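Local atomic coordinates of peptide amidase (Stenotrophomonas maltophilia, PDB entry 1M22), a protein that probably hydrolyses amide bonds, as a peptide amidase of the amidase signature family. Residues Arg37-Ala50 with Ser167-Ser179. Numbering follows the deposited sequence.
Sequences RIAALDRTGPRLRA and SGSAVAVAANLAS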
loop_
_atom_site.group_PDB
_atom_site.type_symbol
_atom_site.label_atom_id
_atom_site.label_comp_id
_atom_site.label_asym_id
_atom_site.label_seq_id
_atom_site.Cartn_x
_atom_site.Cartn_y
_atom_site.Cartn_z
ATOM N N ARG A 37 20.040 -0.909 -10.791
ATOM C CA ARG A 37 18.990 -1.833 -11.207
ATOM C C ARG A 37 17.782 -1.047 -11.724
ATOM O O ARG A 37 17.134 -1.453 -12.688
ATOM C CB ARG A 37 18.596 -2.741 -10.036
ATOM C CG ARG A 37 17.689 -3.901 -10.416
ATOM C CD ARG A 37 17.581 -4.893 -9.265
ATOM N NE ARG A 37 16.556 -5.910 -9.485
ATOM C CZ ARG A 37 16.704 -6.998 -10.233
ATOM N NH1 ARG A 37 17.851 -7.239 -10.855
ATOM N NH2 ARG A 37 15.696 -7.850 -10.363
ATOM N N ILE A 38 17.484 0.082 -11.086
ATOM C CA ILE A 38 16.379 0.923 -11.523
ATOM C C ILE A 38 16.670 1.419 -12.941
ATOM O O ILE A 38 15.790 1.434 -13.801
ATOM C CB ILE A 38 16.191 2.127 -10.570
ATOM C CG1 ILE A 38 15.612 1.637 -9.238
ATOM C CG2 ILE A 38 15.277 3.170 -11.205
ATOM C CD1 ILE A 38 15.542 2.696 -8.157
ATOM N N ALA A 39 17.914 1.810 -13.191
ATOM C CA ALA A 39 18.287 2.292 -14.515
ATOM C C ALA A 39 18.154 1.192 -15.567
ATOM O O ALA A 39 17.755 1.456 -16.702
ATOM C CB ALA A 39 19.721 2.820 -14.492
ATOM N N ALA A 40 18.468 -0.040 -15.183
ATOM C CA ALA A 40 18.422 -1.171 -16.106
ATOM C C ALA A 40 17.058 -1.816 -16.352
ATOM O O ALA A 40 16.831 -2.396 -17.415
ATOM C CB ALA A 40 19.407 -2.241 -15.647
ATOM N N LEU A 41 16.147 -1.720 -15.389
ATOM C CA LEU A 41 14.837 -2.351 -15.531
ATOM C C LEU A 41 13.649 -1.405 -15.540
ATOM O O LEU A 41 12.611 -1.705 -16.127
ATOM C CB LEU A 41 14.624 -3.364 -14.403
ATOM C CG LEU A 41 15.565 -4.562 -14.320
ATOM C CD1 LEU A 41 15.276 -5.348 -13.049
ATOM C CD2 LEU A 41 15.391 -5.440 -15.552
ATOM N N ASP A 42 13.792 -0.265 -14.878
ATOM C CA ASP A 42 12.692 0.681 -14.792
ATOM C C ASP A 42 12.685 1.732 -15.889
ATOM O O ASP A 42 11.635 2.036 -16.462
ATOM C CB ASP A 42 12.716 1.361 -13.425
ATOM C CG ASP A 42 11.346 1.781 -12.974
ATOM O OD1 ASP A 42 11.073 2.999 -12.942
ATOM O OD2 ASP A 42 10.538 0.881 -12.663
ATOM N N ARG A 43 13.860 2.281 -16.180
ATOM C CA ARG A 43 13.995 3.311 -17.202
ATOM C C ARG A 43 14.297 2.719 -18.578
ATOM O O ARG A 43 13.898 3.277 -19.600
ATOM C CB ARG A 43 15.092 4.298 -16.797
ATOM C CG ARG A 43 15.248 5.484 -17.732
ATOM C CD ARG A 43 16.176 6.525 -17.130
ATOM N NE ARG A 43 17.469 5.956 -16.765
ATOM C CZ ARG A 43 18.446 6.636 -16.175
ATOM N NH1 ARG A 43 18.282 7.918 -15.881
ATOM N NH2 ARG A 43 19.589 6.031 -15.878
ATOM N N THR A 44 15.003 1.592 -18.600
ATOM C CA THR A 44 15.339 0.921 -19.855
ATOM C C THR A 44 14.919 -0.544 -19.775
ATOM O O THR A 44 14.186 -0.931 -18.868
ATOM C CB THR A 44 16.856 1.007 -20.157
ATOM O OG1 THR A 44 17.591 0.277 -19.166
ATOM C CG2 THR A 44 17.314 2.458 -20.155
ATOM N N GLY A 45 15.380 -1.361 -20.715
ATOM C CA GLY A 45 15.008 -2.765 -20.704
ATOM C C GLY A 45 13.498 -2.919 -20.764
ATOM O O GLY A 45 12.862 -2.349 -21.650
ATOM N N PRO A 46 12.888 -3.672 -19.832
ATOM C CA PRO A 46 11.435 -3.876 -19.812
ATOM C C PRO A 46 10.626 -2.605 -19.548
ATOM O O PRO A 46 9.413 -2.586 -19.756
ATOM C CB PRO A 46 11.249 -4.931 -18.723
ATOM C CG PRO A 46 12.368 -4.638 -17.782
ATOM C CD PRO A 46 13.532 -4.392 -18.719
ATOM N N ARG A 47 11.300 -1.549 -19.096
ATOM C CA ARG A 47 10.654 -0.264 -18.827
ATOM C C ARG A 47 9.463 -0.391 -17.882
ATOM O O ARG A 47 8.334 -0.052 -18.240
ATOM C CB ARG A 47 10.176 0.380 -20.132
ATOM C CG ARG A 47 11.262 0.682 -21.145
ATOM C CD ARG A 47 10.643 1.298 -22.392
ATOM N NE ARG A 47 11.623 1.545 -23.443
ATOM C CZ ARG A 47 11.325 2.027 -24.644
ATOM N NH1 ARG A 47 10.068 2.319 -24.951
ATOM N NH2 ARG A 47 12.283 2.216 -25.540
ATOM N N LEU A 48 9.717 -0.866 -16.670
ATOM C CA LEU A 48 8.646 -1.035 -15.695
ATOM C C LEU A 48 8.001 0.286 -15.291
ATOM O O LEU A 48 6.827 0.317 -14.925
ATOM C CB LEU A 48 9.185 -1.745 -14.454
ATOM C CG LEU A 48 9.785 -3.136 -14.673
ATOM C CD1 LEU A 48 10.333 -3.670 -13.356
ATOM C CD2 LEU A 48 8.729 -4.080 -15.231
ATOM N N ARG A 49 8.774 1.367 -15.359
ATOM C CA ARG A 49 8.305 2.700 -14.990
ATOM C C ARG A 49 7.658 2.746 -13.611
ATOM O O ARG A 49 6.634 3.406 -13.401
ATOM C CB ARG A 49 7.338 3.249 -16.041
ATOM C CG ARG A 49 7.964 3.381 -17.420
ATOM C CD ARG A 49 7.315 4.490 -18.222
ATOM N NE ARG A 49 7.738 5.804 -17.750
ATOM C CZ ARG A 49 7.441 6.949 -18.355
ATOM N NH1 ARG A 49 6.713 6.947 -19.464
ATOM N NH2 ARG A 49 7.879 8.097 -17.856
ATOM N N ALA A 50 8.268 2.048 -12.662
ATOM C CA ALA A 50 7.760 2.035 -11.297
ATOM C C ALA A 50 8.205 3.289 -10.544
ATOM O O ALA A 50 7.513 3.755 -9.637
ATOM C CB ALA A 50 8.255 0.795 -10.569
ATOM N N SER A 167 0.782 1.351 -7.571
ATOM C CA SER A 167 1.391 0.548 -8.617
ATOM C C SER A 167 2.909 0.446 -8.566
ATOM O O SER A 167 3.459 -0.655 -8.504
ATOM C CB SER A 167 0.959 1.097 -9.975
ATOM O OG SER A 167 -0.419 1.445 -9.966
ATOM N N GLY A 168 3.579 1.592 -8.596
ATOM C CA GLY A 168 5.028 1.610 -8.580
ATOM C C GLY A 168 5.643 1.020 -7.331
ATOM O O GLY A 168 6.688 0.375 -7.398
ATOM N N SER A 169 5.014 1.236 -6.185
ATOM C CA SER A 169 5.566 0.691 -4.956
ATOM C C SER A 169 5.544 -0.832 -4.959
ATOM O O SER A 169 6.517 -1.465 -4.558
ATOM C CB SER A 169 4.818 1.236 -3.740
ATOM O OG SER A 169 5.199 2.580 -3.485
ATOM N N ALA A 170 4.445 -1.422 -5.423
ATOM C CA ALA A 170 4.339 -2.876 -5.470
ATOM C C ALA A 170 5.327 -3.452 -6.484
ATOM O O ALA A 170 6.046 -4.408 -6.190
ATOM C CB ALA A 170 2.918 -3.288 -5.832
ATOM N N VAL A 171 5.367 -2.859 -7.672
ATOM C CA VAL A 171 6.269 -3.322 -8.717
ATOM C C VAL A 171 7.729 -3.184 -8.294
ATOM O O VAL A 171 8.526 -4.101 -8.496
ATOM C CB VAL A 171 6.040 -2.543 -10.027
ATOM C CG1 VAL A 171 7.140 -2.864 -11.032
ATOM C CG2 VAL A 171 4.681 -2.905 -10.607
ATOM N N ALA A 172 8.081 -2.050 -7.695
ATOM C CA ALA A 172 9.458 -1.833 -7.263
ATOM C C ALA A 172 9.915 -2.892 -6.262
ATOM O O ALA A 172 11.028 -3.409 -6.354
ATOM C CB ALA A 172 9.601 -0.447 -6.659
ATOM N N VAL A 173 9.060 -3.218 -5.302
ATOM C CA VAL A 173 9.420 -4.223 -4.316
ATOM C C VAL A 173 9.528 -5.606 -4.964
ATOM O O VAL A 173 10.454 -6.367 -4.675
ATOM C CB VAL A 173 8.389 -4.248 -3.163
ATOM C CG1 VAL A 173 8.642 -5.437 -2.252
ATOM C CG2 VAL A 173 8.485 -2.949 -2.370
ATOM N N ALA A 174 8.594 -5.925 -5.853
ATOM C CA ALA A 174 8.602 -7.221 -6.529
ATOM C C ALA A 174 9.821 -7.399 -7.427
ATOM O O ALA A 174 10.320 -8.512 -7.583
ATOM C CB ALA A 174 7.332 -7.381 -7.356
ATOM N N ALA A 175 10.281 -6.298 -8.017
ATOM C CA ALA A 175 11.425 -6.311 -8.929
ATOM C C ALA A 175 12.747 -6.017 -8.236
ATOM O O ALA A 175 13.767 -5.845 -8.894
ATOM C CB ALA A 175 11.194 -5.303 -10.054
ATOM N N ASN A 176 12.729 -5.962 -6.910
ATOM C CA ASN A 176 13.931 -5.684 -6.131
ATOM C C ASN A 176 14.623 -4.371 -6.513
ATOM O O ASN A 176 15.854 -4.307 -6.630
ATOM C CB ASN A 176 14.917 -6.859 -6.223
ATOM C CG ASN A 176 14.451 -8.072 -5.430
ATOM O OD1 ASN A 176 13.884 -9.017 -5.984
ATOM N ND2 ASN A 176 14.681 -8.045 -4.125
ATOM N N LEU A 177 13.823 -3.322 -6.688
ATOM C CA LEU A 177 14.343 -1.998 -7.015
ATOM C C LEU A 177 14.631 -1.210 -5.735
ATOM O O LEU A 177 15.174 -0.111 -5.781
ATOM C CB LEU A 177 13.346 -1.220 -7.876
ATOM C CG LEU A 177 12.933 -1.849 -9.207
ATOM C CD1 LEU A 177 12.069 -0.859 -9.971
ATOM C CD2 LEU A 177 14.160 -2.219 -10.029
ATOM N N ALA A 178 14.235 -1.778 -4.599
ATOM C CA ALA A 178 14.465 -1.177 -3.289
ATOM C C ALA A 178 14.230 -2.265 -2.251
ATOM O O ALA A 178 13.719 -3.333 -2.575
ATOM C CB ALA A 178 13.510 -0.012 -3.053
ATOM N N SER A 179 14.610 -1.999 -1.007
ATOM C CA SER A 179 14.411 -2.975 0.058
ATOM C C SER A 179 12.928 -3.101 0.378
ATOM O O SER A 179 12.387 -4.205 0.419
ATOM C CB SER A 179 15.168 -2.548 1.315
ATOM O OG SER A 179 14.796 -3.344 2.425
HETATM O O HOH W 1 13.036 -9.079 -8.742
#
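A Schellman motif closes helix 167-174, and Arg37 of helix 27-43 binds the carbonyl of Ala175, the residue just before the C-prime position. Asn176, with positive phi, is the C-prime residue of this motif, in which Leu177 N bonds to Ala172 O and Asn176 N to Val173 O. Arg37 NE donates to Ala175 O at 2.9 Å, in the carbonyl plane. Its NH2 reaches the same oxygen at 3.1 Å, but from above that plane and less straight, with an N-H...O angle of 137°. Two nitrogens thus hold one carbonyl at the edge of the guanidinium, while Leu41 CD1 lies over the centre of one face. With CG anti to the backbone N (chi1 -170°), the chain, extended as far as NE, brings the guanidinium edge to the helix end. Water 1 donates to Ala174 O and is weakly bound by Arg37 NH2.

Leu177 packs between the two segments, its side chain crossing that of Arg37 at about a right angle. Its CD2 meets Arg37 CG, its CB packs 3.9 Å from Ile38 CG1, and its CD1 touches Asp42 OD2 at 3.6 Å. Leu177 O is buried here without a polar partner.

Further along, Leu48 CD1 packs against both Ala175 CB (3.8 Å) and Val171 CG1 (4.0 Å). Ala50 CB rests 3.9 Å from Val171 CG1, and Ala50 O receives a CA-H...O contact from Gly168, where the backbones come close. Asp42 fixes this return of the chain: OD2 accepts from Ala50 N at 2.6 Å through its syn lone pair, and OD1 from Val51 N.

The contact is buried. It joins the end of helix 27-43, and the loop leading into edge strand 51-54, to helix 167-174, whose Ala172 and Ser169 touch strand 82-86 at Leu84 and the active-site Lys86.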